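Local coordinates for protein esterase D (Lactobacillus rhamnosus, PDB 3DKR) that probably hydrolyses carboxylic esters, as a member of the alpha/beta-hydrolase fold with a catalytic triad, at residues E80-V85 with E112-I117. Residues are numbered along the deposited sequence; the frame is centred on the assembly and turned at random.
Sequences ESSAAV and ETLPGI
In the conformer modelled here, Ser82 OG hydrogen-bonds to the carbonyl oxygen of Trp78 one turn back in its own helix, and what it meets across the contact is a methyl group: Leu114 CD1 lies 3.7 Å from Ser82 OG. The same methyl comes down on the helix surface, 3.8 Å from Ser82 CA and 4.0 Å from Ser82 CB, so the leucine touches the root of the serine as well as its hydroxyl. Leu114 is the first residue to leave helical geometry after helix 101-113. Its side chain reaches over to the other helix because CG stands opposite its own carbonyl carbon (chi1 -64°) and the second torsion is extended, carrying CD1 outward to Ser82. Val85 CB and CG2 are looser neighbours of that methyl.

One turn along, Val85 and Ile117 make the second half of the contact, and here both residues are buried. Val85 CG1, anti to the backbone N, makes the close approach to the isoleucine. Ile117 offers the flank of its longer branch, CD1 and CG1 together, at 3.8 Å and 3.9 Å from Val85 CG1, and the two side chains cross at about a right angle. The grip between the two segments is thus entirely van der Waals, small in area and partly buried.

Trp78 also packs against Leu114, while Ala110 and Leu111 of helix 101-113 lie against Ile117. In this alpha/beta-hydrolase fold, the contact joins helix 74-89 to the turn that leads from helix 101-113 into strand 119-122, away from the predicted catalytic residues.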
loop_
_atom_site.group_PDB
_atom_site.type_symbol
_atom_site.label_atom_id
_atom_site.label_comp_id
_atom_site.label_asym_id
_atom_site.label_seq_id
_atom_site.Cartn_x
_atom_site.Cartn_y
_atom_site.Cartn_z
ATOM N N GLU A 80 -4.263 -3.950 11.564
ATOM C CA GLU A 80 -2.802 -4.070 11.486
ATOM C C GLU A 80 -2.168 -2.740 11.064
ATOM O O GLU A 80 -1.130 -2.337 11.592
ATOM C CB GLU A 80 -2.403 -5.218 10.553
ATOM C CG GLU A 80 -2.759 -6.572 11.180
ATOM C CD GLU A 80 -2.632 -7.798 10.267
ATOM O OE1 GLU A 80 -2.673 -7.683 9.026
ATOM O OE2 GLU A 80 -2.467 -8.917 10.825
ATOM N N SER A 81 -2.808 -2.058 10.127
ATOM C CA SER A 81 -2.312 -0.756 9.652
ATOM C C SER A 81 -2.392 0.276 10.762
ATOM O O SER A 81 -1.461 1.069 10.964
ATOM C CB SER A 81 -3.142 -0.266 8.465
ATOM O OG SER A 81 -3.113 -1.167 7.366
ATOM N N SER A 82 -3.503 0.273 11.480
ATOM C CA SER A 82 -3.717 1.196 12.598
ATOM C C SER A 82 -2.679 0.973 13.703
ATOM O O SER A 82 -2.145 1.925 14.310
ATOM C CB SER A 82 -5.130 1.004 13.158
ATOM O OG SER A 82 -6.126 1.271 12.176
ATOM N N ALA A 83 -2.424 -0.296 14.010
ATOM C CA ALA A 83 -1.408 -0.644 15.004
ATOM C C ALA A 83 -0.018 -0.178 14.573
ATOM O O ALA A 83 0.803 0.269 15.395
ATOM C CB ALA A 83 -1.402 -2.167 15.255
ATOM N N ALA A 84 0.258 -0.289 13.281
ATOM C CA ALA A 84 1.551 0.104 12.758
ATOM C C ALA A 84 1.729 1.611 12.900
ATOM O O ALA A 84 2.803 2.086 13.253
ATOM C CB ALA A 84 1.684 -0.315 11.296
ATOM N N VAL A 85 0.684 2.363 12.582
ATOM C CA VAL A 85 0.728 3.827 12.756
ATOM C C VAL A 85 0.992 4.177 14.239
ATOM O O VAL A 85 1.880 4.972 14.551
ATOM C CB VAL A 85 -0.565 4.479 12.252
ATOM C CG1 VAL A 85 -0.653 5.945 12.709
ATOM C CG2 VAL A 85 -0.659 4.369 10.727
ATOM N N GLU A 112 -7.697 9.965 7.287
ATOM C CA GLU A 112 -9.074 10.372 7.591
ATOM C C GLU A 112 -9.444 10.250 9.073
ATOM O O GLU A 112 -10.234 11.050 9.580
ATOM C CB GLU A 112 -10.057 9.501 6.809
ATOM C CG GLU A 112 -10.031 9.668 5.298
ATOM C CD GLU A 112 -10.805 8.570 4.528
ATOM O OE1 GLU A 112 -11.248 7.569 5.141
ATOM O OE2 GLU A 112 -10.978 8.755 3.292
ATOM N N THR A 113 -8.965 9.202 9.742
ATOM C CA THR A 113 -9.564 8.794 11.029
ATOM C C THR A 113 -8.626 8.618 12.229
ATOM O O THR A 113 -9.114 8.497 13.362
ATOM C CB THR A 113 -10.369 7.477 10.874
ATOM O OG1 THR A 113 -9.476 6.384 10.666
ATOM C CG2 THR A 113 -11.364 7.568 9.717
ATOM N N LEU A 114 -7.313 8.541 11.992
ATOM C CA LEU A 114 -6.365 8.282 13.082
ATOM C C LEU A 114 -5.617 9.554 13.441
ATOM O O LEU A 114 -5.350 10.392 12.567
ATOM C CB LEU A 114 -5.374 7.193 12.682
ATOM C CG LEU A 114 -5.967 5.809 12.438
ATOM C CD1 LEU A 114 -4.900 4.802 11.995
ATOM C CD2 LEU A 114 -6.717 5.278 13.658
ATOM N N PRO A 115 -5.255 9.698 14.723
ATOM C CA PRO A 115 -4.574 10.918 15.146
ATOM C C PRO A 115 -3.064 10.913 14.931
ATOM O O PRO A 115 -2.452 9.849 14.803
ATOM C CB PRO A 115 -4.860 10.948 16.645
ATOM C CG PRO A 115 -4.896 9.543 17.032
ATOM C CD PRO A 115 -5.482 8.786 15.862
ATOM N N GLY A 116 -2.472 12.104 14.930
ATOM C CA GLY A 116 -1.030 12.247 15.043
ATOM C C GLY A 116 -0.244 12.034 13.760
ATOM O O GLY A 116 0.969 11.925 13.810
ATOM N N ILE A 117 -0.918 11.986 12.610
ATOM C CA ILE A 117 -0.222 11.773 11.329
ATOM C C ILE A 117 0.025 13.082 10.564
ATOM O O ILE A 117 -0.901 13.846 10.297
ATOM C CB ILE A 117 -0.998 10.795 10.414
ATOM C CG1 ILE A 117 -1.269 9.473 11.141
ATOM C CG2 ILE A 117 -0.206 10.548 9.120
ATOM C CD1 ILE A 117 -2.297 8.553 10.430
#